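Local coordinates for protein geranyltranstransferase (Staphylococcus aureus, PDB 1RTR) that makes farnesyl pyrophosphate, probably by joining isopentenyl pyrophosphate head-to-tail to allylic pyrophosphates in isoprenoid biosynthesis, at residues Leu54-Thr59 and Ala190-Val195; Leu49-Leu54 and Phe184-Ala189; Glu201-Tyr206 and Glu268-Ile272; Leu210-Phe214 and Ile284-Tyr289; Glu16-Ile21 and Ile69-Met73. Numbering follows the deposited sequence.

Contact 1 (Leu54-Thr59 and Ala190-Val195); sequences LDSLNT and ADIANV
Leu57 overlaps Ala190, Ala193 and Val195, bridging the C-terminal ends of two helices. Leu57 CB lies 3.9 Å from Ala193 CB, Leu57 CG 3.6 Å from Val195 CG1, and Leu57 CD2 3.9 Å from Ala190 CA. Both helices end in a Schellman motif with an asparagine of positive phi at C-prime. In one, Asn58 (phi 66°) follows Leu57, and Thr59 N bonds Leu54 O at 3.0 Å. In the other, Asn194 (phi 61°) follows Ala193, and Val195 N bonds Ala190 O at 3.3 Å. The CA atoms of Thr59 and Ala193 are 6.0 Å apart. Thr59 OG1 bonds Leu57 O (3.2 Å) and lies 3.4 Å from Ala193 CB. Leu54, an mt rotamer, brings CD2 to 3.7 Å from Ile192 CG2. The contact is apolar and joins paired helix ends of the all-helical prenyl synthase fold. Around it, Leu203 of helix 197-227 packs on Leu57 and Ala190, Phe276 touches Leu57 and Val195, and Val133 of helix 131-145 meets Ile192.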
# COMPACT_ATOMS: atom_id res chain seq x y z
N LEU A 54 5.12 15.29 -18.27
CA LEU A 54 4.32 14.86 -19.43
C LEU A 54 4.18 15.97 -20.48
O LEU A 54 4.26 15.71 -21.69
CB LEU A 54 2.92 14.43 -18.99
CG LEU A 54 2.73 13.05 -18.37
CD1 LEU A 54 1.31 12.93 -17.84
CD2 LEU A 54 3.06 11.93 -19.38
N ASP A 55 3.96 17.20 -20.02
CA ASP A 55 3.83 18.34 -20.92
C ASP A 55 5.12 18.61 -21.71
O ASP A 55 5.05 18.87 -22.91
CB ASP A 55 3.37 19.59 -20.16
CG ASP A 55 2.94 20.69 -21.11
OD1 ASP A 55 3.64 21.73 -21.19
OD2 ASP A 55 1.93 20.59 -21.84
N SER A 56 6.27 18.53 -21.03
CA SER A 56 7.57 18.64 -21.69
C SER A 56 7.76 17.57 -22.73
O SER A 56 8.50 17.76 -23.70
CB SER A 56 8.71 18.49 -20.68
OG SER A 56 8.50 19.26 -19.53
N LEU A 57 7.12 16.43 -22.51
CA LEU A 57 7.28 15.31 -23.42
C LEU A 57 6.18 15.26 -24.50
O LEU A 57 5.95 14.21 -25.11
CB LEU A 57 7.34 14.01 -22.62
CG LEU A 57 8.67 13.37 -22.16
CD1 LEU A 57 9.90 14.30 -22.19
CD2 LEU A 57 8.46 12.75 -20.77
N ASN A 58 5.51 16.39 -24.73
CA ASN A 58 4.53 16.53 -25.82
C ASN A 58 3.28 15.66 -25.64
O ASN A 58 2.63 15.27 -26.61
CB ASN A 58 5.18 16.24 -27.18
CG ASN A 58 6.35 17.17 -27.49
OD1 ASN A 58 6.41 18.30 -27.02
ND2 ASN A 58 7.29 16.67 -28.30
N THR A 59 2.94 15.37 -24.39
CA THR A 59 1.88 14.42 -24.11
C THR A 59 0.80 15.12 -23.32
O THR A 59 1.09 16.02 -22.53
CB THR A 59 2.47 13.23 -23.34
OG1 THR A 59 3.38 12.54 -24.20
CG2 THR A 59 1.42 12.17 -23.05
N ALA A 190 7.53 9.59 -18.13
CA ALA A 190 8.29 9.12 -19.28
C ALA A 190 7.67 7.86 -19.84
O ALA A 190 7.67 7.63 -21.06
CB ALA A 190 9.72 8.88 -18.89
N ASP A 191 7.12 7.04 -18.93
CA ASP A 191 6.46 5.78 -19.29
C ASP A 191 5.09 5.98 -19.96
O ASP A 191 4.76 5.29 -20.93
CB ASP A 191 6.34 4.87 -18.06
CG ASP A 191 7.59 4.03 -17.83
OD1 ASP A 191 8.45 3.98 -18.73
OD2 ASP A 191 7.81 3.39 -16.77
N ILE A 192 4.31 6.93 -19.45
CA ILE A 192 3.05 7.27 -20.09
C ILE A 192 3.31 7.86 -21.48
O ILE A 192 2.61 7.52 -22.44
CB ILE A 192 2.24 8.22 -19.21
CG1 ILE A 192 1.75 7.49 -17.96
CG2 ILE A 192 1.08 8.83 -20.01
CD1 ILE A 192 1.60 8.38 -16.75
N ALA A 193 4.34 8.70 -21.58
CA ALA A 193 4.70 9.33 -22.86
C ALA A 193 5.31 8.34 -23.85
O ALA A 193 5.35 8.59 -25.05
CB ALA A 193 5.64 10.49 -22.64
N ASN A 194 5.80 7.21 -23.34
CA ASN A 194 6.44 6.21 -24.21
C ASN A 194 7.67 6.76 -24.94
O ASN A 194 7.90 6.44 -26.10
CB ASN A 194 5.41 5.64 -25.20
CG ASN A 194 5.94 4.45 -25.95
OD1 ASN A 194 5.67 4.30 -27.15
ND2 ASN A 194 6.71 3.60 -25.28
N VAL A 195 8.45 7.58 -24.25
CA VAL A 195 9.68 8.12 -24.82
C VAL A 195 10.80 7.07 -24.91
O VAL A 195 10.73 5.99 -24.30
CB VAL A 195 10.16 9.39 -24.09
CG1 VAL A 195 9.20 10.54 -24.36
CG2 VAL A 195 10.32 9.15 -22.59

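Contact 2 (Leu49-Leu54 and Phe184-Ala189); sequences LLLLTL and FAVMSA
A single knob-into-hole fit, that of Leu50, marks the packing of helix 45-56 on helix 179-193 inside the all-helical prenyl synthase fold. Both segments are helical throughout. Their axes approach to 7.9 Å and run the same way, with a signed crossing angle of -34°. Small residues allow this closeness: the CA atoms of Leu50 and Ala185 are 4.4 Å apart, and those of Leu54 and Ala189 5.3 Å. Leu50 (chi1 161°) fills a hollow made by Phe184, Ala185, Ser188 and Ala189, with Leu50 CD1 3.8 Å from Ala189 CB and Leu50 CD2 4.2 Å from Phe184 CE1. Ala189 CB is a bump in return, 3.7 Å from Leu50 O, from Thr53 CG2 and from Leu54 CG. Leu49 (tp) sets CG 4.0 Å from Ala185 CB and CD2 3.9 Å from Val186 CG1. Thr53 OG1 hydrogen-bonds back to Leu49 O at 2.8 Å within its own helix. The backbones meet in a CA-H...O contact, Leu50 CA to Ala185 O at 3.6 Å.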
# COMPACT_ATOMS: atom_id res chain seq x y z
N LEU A 49 5.22 18.03 -10.65
CA LEU A 49 6.37 17.49 -11.37
C LEU A 49 5.93 16.49 -12.42
O LEU A 49 6.34 16.59 -13.57
CB LEU A 49 7.37 16.84 -10.42
CG LEU A 49 8.71 16.38 -11.00
CD1 LEU A 49 9.38 17.50 -11.81
CD2 LEU A 49 9.63 15.93 -9.88
N LEU A 50 5.08 15.53 -12.03
CA LEU A 50 4.64 14.47 -12.94
C LEU A 50 3.86 15.07 -14.12
O LEU A 50 4.15 14.77 -15.29
CB LEU A 50 3.85 13.40 -12.18
CG LEU A 50 2.86 12.34 -12.70
CD1 LEU A 50 2.98 11.94 -14.15
CD2 LEU A 50 2.94 11.10 -11.82
N LEU A 51 2.89 15.92 -13.80
CA LEU A 51 2.12 16.66 -14.79
C LEU A 51 3.02 17.46 -15.76
O LEU A 51 2.91 17.29 -16.98
CB LEU A 51 1.12 17.58 -14.08
CG LEU A 51 -0.29 17.06 -13.73
CD1 LEU A 51 -0.53 15.54 -13.95
CD2 LEU A 51 -0.69 17.48 -12.32
N LEU A 52 3.92 18.28 -15.22
CA LEU A 52 4.81 19.09 -16.07
C LEU A 52 5.77 18.25 -16.93
O LEU A 52 6.03 18.60 -18.09
CB LEU A 52 5.57 20.15 -15.25
CG LEU A 52 4.69 21.28 -14.68
CD1 LEU A 52 5.38 22.07 -13.61
CD2 LEU A 52 4.18 22.20 -15.78
N THR A 53 6.26 17.14 -16.39
CA THR A 53 7.10 16.22 -17.17
C THR A 53 6.38 15.68 -18.42
O THR A 53 6.98 15.60 -19.50
CB THR A 53 7.62 15.04 -16.29
OG1 THR A 53 8.37 15.56 -15.18
CG2 THR A 53 8.63 14.19 -17.05
N LEU A 54 5.12 15.29 -18.27
CA LEU A 54 4.32 14.86 -19.43
C LEU A 54 4.18 15.97 -20.48
O LEU A 54 4.26 15.71 -21.69
CB LEU A 54 2.92 14.43 -18.99
CG LEU A 54 2.73 13.05 -18.37
CD1 LEU A 54 1.31 12.93 -17.84
CD2 LEU A 54 3.06 11.93 -19.38
N PHE A 184 9.89 8.72 -9.32
CA PHE A 184 8.64 8.14 -9.80
C PHE A 184 7.87 9.16 -10.65
O PHE A 184 7.41 8.83 -11.74
CB PHE A 184 7.74 7.66 -8.65
CG PHE A 184 6.36 7.27 -9.11
CD1 PHE A 184 5.31 8.17 -9.01
CD2 PHE A 184 6.15 6.04 -9.72
CE1 PHE A 184 4.05 7.84 -9.49
CE2 PHE A 184 4.91 5.70 -10.21
CZ PHE A 184 3.85 6.60 -10.09
N ALA A 185 7.75 10.39 -10.15
CA ALA A 185 7.02 11.45 -10.86
C ALA A 185 7.51 11.60 -12.29
O ALA A 185 6.69 11.53 -13.22
CB ALA A 185 7.09 12.79 -10.11
N VAL A 186 8.81 11.77 -12.50
CA VAL A 186 9.26 12.02 -13.87
C VAL A 186 9.28 10.76 -14.73
O VAL A 186 8.97 10.85 -15.93
CB VAL A 186 10.55 12.93 -14.02
CG1 VAL A 186 10.96 13.56 -12.70
CG2 VAL A 186 11.72 12.22 -14.75
N MET A 187 9.59 9.60 -14.14
CA MET A 187 9.72 8.35 -14.89
C MET A 187 8.37 7.70 -15.20
O MET A 187 8.20 7.08 -16.27
CB MET A 187 10.65 7.34 -14.19
CG MET A 187 12.11 7.77 -14.04
SD MET A 187 12.90 8.43 -15.56
CE MET A 187 13.13 6.86 -16.45
N SER A 188 7.42 7.82 -14.29
CA SER A 188 6.04 7.42 -14.60
C SER A 188 5.56 8.22 -15.82
O SER A 188 4.96 7.65 -16.75
CB SER A 188 5.11 7.60 -13.40
OG SER A 188 4.81 8.97 -13.19
N ALA A 189 5.88 9.51 -15.85
CA ALA A 189 5.53 10.35 -17.00
C ALA A 189 6.25 9.86 -18.25
O ALA A 189 5.64 9.69 -19.32
CB ALA A 189 5.83 11.82 -16.72

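Contact 3 (Glu201-Tyr206 and Glu268-Ile272); sequences EHLESY and ELTQI
Helix 197-227 meets the C-terminal end of helix 245-270. Residues 201-206 are helical; 268-272 start helical and are extended by Ile272 (psi 132°). The CA atoms of Tyr206 and Glu268 are 5.6 Å apart. Tyr206 takes a t rotamer (chi1 160°, chi2 -95°) that offers a ring face to Leu269. Leu269 (mt) sets CD2 4.0 Å from the Tyr206 ring centroid, 27° off the normal, a CH-pi contact. Tyr206 OH bonds Leu281 O of helix 279-289. His202 (m, chi2 106°) has CB 3.9 Å from Ile272 CG1, and Gln271 O over one ring face. Leu203 (mt) brings CD2 to 3.9 Å from Ile272 CD1, though its CA-to-CB bond points away. Glu268, an mm rotamer, lies against helix 197-227, with CB 4.1 Å from Tyr206 CB and OE1 3.6 Å from Ser205 CB. Glu201 is tm and its OE2 lies 3.7 Å from Glu268 OE1. This is peripheral packing of a helix on a helix end and the loop after it, in the all-helical prenyl synthase fold. Leucine, isoleucine and tyrosine pack on the buried side. The two carboxylates bring like charges together, so the apolar contacts probably contribute most of the cohesion.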
# COMPACT_ATOMS: atom_id res chain seq x y z
N GLU A 201 16.96 7.77 -19.81
CA GLU A 201 18.22 7.88 -19.07
C GLU A 201 18.48 9.28 -18.56
O GLU A 201 18.89 9.46 -17.42
CB GLU A 201 19.41 7.44 -19.92
CG GLU A 201 20.77 7.70 -19.26
CD GLU A 201 21.36 9.08 -19.55
OE1 GLU A 201 21.43 9.46 -20.75
OE2 GLU A 201 21.77 9.78 -18.58
N HIS A 202 18.29 10.28 -19.42
CA HIS A 202 18.56 11.65 -19.02
C HIS A 202 17.55 12.15 -18.03
O HIS A 202 17.87 12.95 -17.15
CB HIS A 202 18.61 12.58 -20.25
CG HIS A 202 19.73 12.26 -21.20
ND1 HIS A 202 19.52 11.64 -22.41
CD2 HIS A 202 21.06 12.47 -21.10
CE1 HIS A 202 20.68 11.49 -23.03
NE2 HIS A 202 21.63 11.98 -22.26
N LEU A 203 16.31 11.69 -18.17
CA LEU A 203 15.25 12.14 -17.27
C LEU A 203 15.48 11.56 -15.89
O LEU A 203 15.26 12.23 -14.88
CB LEU A 203 13.88 11.77 -17.82
CG LEU A 203 13.39 12.67 -18.95
CD1 LEU A 203 12.30 11.98 -19.76
CD2 LEU A 203 12.91 14.02 -18.40
N GLU A 204 15.98 10.32 -15.87
CA GLU A 204 16.40 9.64 -14.65
C GLU A 204 17.46 10.41 -13.85
O GLU A 204 17.18 10.82 -12.72
CB GLU A 204 16.89 8.24 -14.96
CG GLU A 204 15.91 7.15 -14.60
CD GLU A 204 16.43 6.24 -13.50
OE1 GLU A 204 16.70 6.78 -12.38
OE2 GLU A 204 16.56 5.00 -13.76
N SER A 205 18.64 10.62 -14.43
CA SER A 205 19.67 11.43 -13.76
C SER A 205 19.11 12.77 -13.36
O SER A 205 19.33 13.24 -12.24
CB SER A 205 20.92 11.66 -14.60
OG SER A 205 21.31 10.49 -15.26
N TYR A 206 18.38 13.40 -14.28
CA TYR A 206 17.79 14.68 -13.96
C TYR A 206 17.03 14.56 -12.65
O TYR A 206 17.23 15.37 -11.74
CB TYR A 206 16.89 15.20 -15.08
CG TYR A 206 15.89 16.25 -14.62
CD1 TYR A 206 14.59 15.90 -14.26
CD2 TYR A 206 16.26 17.59 -14.52
CE1 TYR A 206 13.67 16.87 -13.83
CE2 TYR A 206 15.36 18.56 -14.09
CZ TYR A 206 14.07 18.19 -13.76
OH TYR A 206 13.18 19.15 -13.33
N GLU A 268 21.78 17.71 -17.56
CA GLU A 268 21.00 16.58 -18.07
C GLU A 268 19.85 16.97 -19.00
O GLU A 268 19.60 16.31 -20.01
CB GLU A 268 20.50 15.71 -16.91
CG GLU A 268 21.53 14.71 -16.39
CD GLU A 268 22.00 13.72 -17.44
OE1 GLU A 268 22.98 12.98 -17.18
OE2 GLU A 268 21.39 13.69 -18.54
N LEU A 269 19.17 18.06 -18.66
CA LEU A 269 18.16 18.65 -19.53
C LEU A 269 18.71 19.04 -20.90
O LEU A 269 18.06 18.73 -21.91
CB LEU A 269 17.49 19.83 -18.84
CG LEU A 269 16.66 19.48 -17.60
CD1 LEU A 269 16.07 20.72 -16.98
CD2 LEU A 269 15.56 18.45 -17.90
N THR A 270 19.88 19.67 -20.96
CA THR A 270 20.48 20.06 -22.25
C THR A 270 20.84 18.88 -23.14
O THR A 270 21.14 19.05 -24.32
CB THR A 270 21.72 21.01 -22.10
OG1 THR A 270 22.88 20.24 -21.76
CG2 THR A 270 21.56 22.03 -20.96
N GLN A 271 20.83 17.67 -22.58
CA GLN A 271 21.10 16.48 -23.39
C GLN A 271 19.83 15.81 -23.92
O GLN A 271 19.91 14.86 -24.70
CB GLN A 271 21.98 15.49 -22.61
CG GLN A 271 23.47 15.56 -22.96
CD GLN A 271 23.99 17.00 -23.06
OE1 GLN A 271 24.05 17.71 -22.05
NE2 GLN A 271 24.35 17.42 -24.27
N ILE A 272 18.67 16.31 -23.50
CA ILE A 272 17.40 15.77 -24.00
C ILE A 272 17.19 16.28 -25.43
O ILE A 272 17.36 17.47 -25.70
CB ILE A 272 16.23 16.13 -23.05
CG1 ILE A 272 16.18 15.14 -21.89
CG2 ILE A 272 14.90 16.12 -23.80
CD1 ILE A 272 15.59 15.70 -20.62

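Contact 4 (Leu210-Phe214 and Ile284-Tyr289); sequences LGMMF and IVDLFY
Both segments are helical, and their axes run nearly parallel, 9.5 Å apart at closest approach with a signed crossing angle of 21°. The packing sets the C-terminal helix 279-289 against helix 197-227 of the all-helical prenyl synthase fold. In register, the CA atoms of Leu210 and Val285 are 6.4 Å apart, and those of Phe214 and Phe288 6.0 Å. Phe288 (m, chi1 -84°) reaches across between Leu210, Met213 and Phe214. Leu210 is tp. Leu210 CD1 stands 3.9 Å from the Phe288 ring centroid, 27° off the normal, as a CH-pi contact, and also 3.8 Å from Ile284 CG2. Phe214 (t, chi1 -165°) turns its ring edge to the Phe288 face in an offset edge-to-face pair. The centroids are 5.4 Å apart and the planes at 88°. Met213 (mtp) reaches across to the facing helix, with SD 4.0 Å from Val285 CG1 and CE 3.7 Å from Phe288 CB. Leu49 of helix 45-56 packs on Leu210 and Ile284, while Tyr289 OH bonds Thr259 OG1 of helix 245-270. The Met213 methyl ends at the Tyr289 ring edge, with CE 3.7 Å from Tyr289 CB and 3.5 Å from Tyr289 N.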
# COMPACT_ATOMS: atom_id res chain seq x y z
N LEU A 210 17.81 16.46 -9.14
CA LEU A 210 16.74 17.34 -8.66
C LEU A 210 16.34 16.97 -7.23
O LEU A 210 16.13 17.84 -6.39
CB LEU A 210 15.53 17.30 -9.59
CG LEU A 210 14.35 18.18 -9.19
CD1 LEU A 210 14.70 19.64 -9.46
CD2 LEU A 210 13.09 17.76 -9.94
N GLY A 211 16.27 15.66 -6.97
CA GLY A 211 15.91 15.16 -5.65
C GLY A 211 16.90 15.50 -4.56
O GLY A 211 16.51 15.89 -3.46
N MET A 212 18.19 15.35 -4.86
CA MET A 212 19.23 15.70 -3.90
C MET A 212 19.26 17.21 -3.61
O MET A 212 19.51 17.61 -2.47
CB MET A 212 20.60 15.17 -4.35
CG MET A 212 20.66 13.63 -4.57
SD MET A 212 20.04 12.54 -3.19
CE MET A 212 21.07 13.05 -1.88
N MET A 213 18.95 18.04 -4.60
CA MET A 213 18.83 19.50 -4.38
C MET A 213 17.91 19.81 -3.21
O MET A 213 18.25 20.63 -2.36
CB MET A 213 18.33 20.24 -5.63
CG MET A 213 19.27 20.20 -6.83
SD MET A 213 18.63 21.12 -8.21
CE MET A 213 18.56 22.73 -7.43
N PHE A 214 16.77 19.13 -3.19
CA PHE A 214 15.66 19.39 -2.27
C PHE A 214 16.09 19.58 -0.81
O PHE A 214 15.78 20.60 -0.18
CB PHE A 214 14.65 18.23 -2.40
CG PHE A 214 13.30 18.50 -1.80
CD1 PHE A 214 12.16 18.41 -2.58
CD2 PHE A 214 13.17 18.80 -0.43
CE1 PHE A 214 10.89 18.64 -2.03
CE2 PHE A 214 11.91 19.04 0.13
CZ PHE A 214 10.76 18.96 -0.67
N ILE A 284 11.68 24.18 -12.67
CA ILE A 284 11.59 23.51 -11.37
C ILE A 284 12.96 23.42 -10.69
O ILE A 284 13.07 23.62 -9.48
CB ILE A 284 10.90 22.12 -11.49
CG1 ILE A 284 9.38 22.28 -11.42
CG2 ILE A 284 11.35 21.14 -10.39
CD1 ILE A 284 8.67 21.47 -12.46
N VAL A 285 14.00 23.13 -11.48
CA VAL A 285 15.38 23.17 -11.00
C VAL A 285 15.68 24.49 -10.31
O VAL A 285 16.25 24.51 -9.22
CB VAL A 285 16.42 22.98 -12.13
CG1 VAL A 285 17.84 23.11 -11.59
CG2 VAL A 285 16.24 21.65 -12.82
N ASP A 286 15.28 25.60 -10.95
CA ASP A 286 15.55 26.92 -10.40
C ASP A 286 14.74 27.24 -9.14
O ASP A 286 15.20 27.99 -8.28
CB ASP A 286 15.43 28.02 -11.47
CG ASP A 286 16.72 28.16 -12.31
OD1 ASP A 286 16.61 28.60 -13.47
OD2 ASP A 286 17.88 27.86 -11.91
N LEU A 287 13.56 26.65 -9.02
CA LEU A 287 12.74 26.81 -7.81
C LEU A 287 13.37 26.05 -6.64
O LEU A 287 13.37 26.54 -5.51
CB LEU A 287 11.29 26.37 -8.06
CG LEU A 287 10.25 27.45 -7.70
CD1 LEU A 287 9.41 27.89 -8.92
CD2 LEU A 287 9.36 27.01 -6.55
N PHE A 288 13.90 24.87 -6.92
CA PHE A 288 14.63 24.07 -5.93
C PHE A 288 15.94 24.77 -5.55
O PHE A 288 16.40 24.66 -4.41
CB PHE A 288 14.95 22.68 -6.49
CG PHE A 288 13.84 21.66 -6.34
CD1 PHE A 288 14.14 20.33 -6.08
CD2 PHE A 288 12.50 22.03 -6.48
CE1 PHE A 288 13.13 19.37 -5.95
CE2 PHE A 288 11.48 21.08 -6.36
CZ PHE A 288 11.80 19.75 -6.09
N TYR A 289 16.53 25.48 -6.51
CA TYR A 289 17.80 26.18 -6.29
C TYR A 289 17.67 27.50 -5.54
O TYR A 289 18.46 27.78 -4.64
CB TYR A 289 18.53 26.41 -7.61
CG TYR A 289 19.99 26.75 -7.42
CD1 TYR A 289 20.87 25.85 -6.84
CD2 TYR A 289 20.48 27.99 -7.82
CE1 TYR A 289 22.22 26.16 -6.67
CE2 TYR A 289 21.82 28.32 -7.65
CZ TYR A 289 22.69 27.40 -7.08
OH TYR A 289 24.01 27.72 -6.91

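Contact 5 (Glu16-Ile21 and Ile69-Met73); sequences ELSVAI and IALEM
Apolar contacts make up most of this buried junction between the C-terminal end of helix 6-18 and the N-terminal half of helix 65-83 in the all-helical prenyl synthase fold. Residues 69-73 are helical. Residues 16-21 begin as helix and run on into a loop, with Ile21 extended (phi -121°, psi 128°). The nearest CA atoms are those of Leu17 and Ile69, at 6.9 Å. Leu17 is mt, and its CD2 lies 3.7 Å from Ile69 CD1. Ile69, an mm rotamer, also places CD1 3.7 Å from Glu16 CB and CG2 4.4 Å from Ala20 CB. Met73 stretches out as mtt, so that CE reaches 4.0 Å from Ala20 CB and 3.8 Å from Ile21 CD1. The charged residues take part through their aliphatic carbons. Glu72 (tp) sets CG 3.7 Å from Leu17 CD1, while its carboxylate forms a salt bridge from OE2 to Arg44 NH2. Helix 105-124 borders the contact through Leu122 on Ile69 and Leu115 on Met73. Ile21 also packs on His147 of the second subunit, which places Ile21 at the subunit interface. The chemistry implies that the N-terminal helix is held here by the fit of aliphatic groups, with the Glu72 charge answered by Arg44.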
# COMPACT_ATOMS: atom_id res chain seq x y z
N GLU A 16 -9.22 18.18 -7.49
CA GLU A 16 -9.28 16.72 -7.61
C GLU A 16 -9.09 16.01 -6.27
O GLU A 16 -9.76 15.03 -5.99
CB GLU A 16 -8.28 16.22 -8.65
CG GLU A 16 -8.59 16.70 -10.06
CD GLU A 16 -9.60 15.82 -10.78
OE1 GLU A 16 -10.10 14.83 -10.19
OE2 GLU A 16 -9.89 16.11 -11.96
N LEU A 17 -8.19 16.52 -5.43
CA LEU A 17 -7.91 15.88 -4.15
C LEU A 17 -9.04 16.05 -3.14
O LEU A 17 -9.25 15.18 -2.30
CB LEU A 17 -6.60 16.38 -3.56
CG LEU A 17 -5.27 15.96 -4.19
CD1 LEU A 17 -4.14 16.73 -3.54
CD2 LEU A 17 -5.01 14.47 -4.08
N SER A 18 -9.76 17.18 -3.20
CA SER A 18 -10.87 17.46 -2.29
C SER A 18 -12.06 16.52 -2.50
O SER A 18 -12.89 16.32 -1.61
CB SER A 18 -11.34 18.92 -2.44
OG SER A 18 -12.07 19.11 -3.64
N VAL A 19 -12.14 15.96 -3.70
CA VAL A 19 -13.26 15.13 -4.09
C VAL A 19 -12.79 13.73 -4.54
O VAL A 19 -13.47 13.06 -5.31
CB VAL A 19 -14.10 15.89 -5.16
CG1 VAL A 19 -13.51 15.72 -6.57
CG2 VAL A 19 -15.57 15.48 -5.10
N ALA A 20 -11.63 13.29 -4.03
CA ALA A 20 -10.99 12.03 -4.46
C ALA A 20 -11.39 10.82 -3.63
O ALA A 20 -11.16 9.68 -4.03
CB ALA A 20 -9.47 12.18 -4.48
N ILE A 21 -11.98 11.07 -2.47
CA ILE A 21 -12.50 10.02 -1.60
C ILE A 21 -13.99 10.27 -1.39
O ILE A 21 -14.39 11.37 -1.04
CB ILE A 21 -11.74 10.00 -0.23
CG1 ILE A 21 -10.22 9.96 -0.43
CG2 ILE A 21 -12.20 8.85 0.66
CD1 ILE A 21 -9.71 8.72 -1.17
N ILE A 69 -2.45 12.01 -8.61
CA ILE A 69 -3.28 11.93 -7.41
C ILE A 69 -2.80 10.80 -6.50
O ILE A 69 -2.61 11.00 -5.29
CB ILE A 69 -4.78 11.71 -7.76
CG1 ILE A 69 -5.35 12.90 -8.55
CG2 ILE A 69 -5.61 11.49 -6.52
CD1 ILE A 69 -5.27 14.25 -7.81
N ALA A 70 -2.60 9.62 -7.08
CA ALA A 70 -1.97 8.50 -6.38
C ALA A 70 -0.68 8.92 -5.69
O ALA A 70 -0.51 8.67 -4.49
CB ALA A 70 -1.71 7.35 -7.33
N LEU A 71 0.20 9.59 -6.43
CA LEU A 71 1.48 10.03 -5.89
C LEU A 71 1.31 10.91 -4.65
O LEU A 71 2.04 10.74 -3.66
CB LEU A 71 2.29 10.77 -6.96
CG LEU A 71 3.73 11.19 -6.64
CD1 LEU A 71 4.54 10.07 -5.93
CD2 LEU A 71 4.41 11.65 -7.92
N GLU A 72 0.35 11.83 -4.70
CA GLU A 72 0.10 12.71 -3.55
C GLU A 72 -0.53 11.94 -2.37
O GLU A 72 -0.26 12.26 -1.20
CB GLU A 72 -0.73 13.93 -3.96
CG GLU A 72 -0.89 15.00 -2.88
CD GLU A 72 0.38 15.79 -2.58
OE1 GLU A 72 1.40 15.65 -3.30
OE2 GLU A 72 0.36 16.57 -1.59
N MET A 73 -1.35 10.93 -2.68
CA MET A 73 -1.90 10.05 -1.63
C MET A 73 -0.75 9.34 -0.89
O MET A 73 -0.76 9.27 0.35
CB MET A 73 -2.86 9.02 -2.23
CG MET A 73 -4.33 9.46 -2.32
SD MET A 73 -5.36 8.31 -3.26
CE MET A 73 -6.76 9.34 -3.53

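From the N terminus, contact 5 closes first, bringing the end of helix 6-18 onto helix 65-83. Helix 45-56 lies inside that loop and is carried to helix 179-193 by contacts 2 and 1, whose centres are about 8 Å apart, which share Leu54 and which cross each other. Both therefore cross contact 5, and contact 2 touches it where Leu71 meets Phe184 and Ala185. Contacts 3 and 4 come later and cross each other. They fix helix 197-227 to helices 245-270 and 279-289, and touch through Tyr206 and Val285. Leu203 links contact 3 to contacts 1 and 2, and Leu49 with Leu210 joins contact 2 to contact 4. Contacts 4 and 5 lie on opposite sides of the chain's centre.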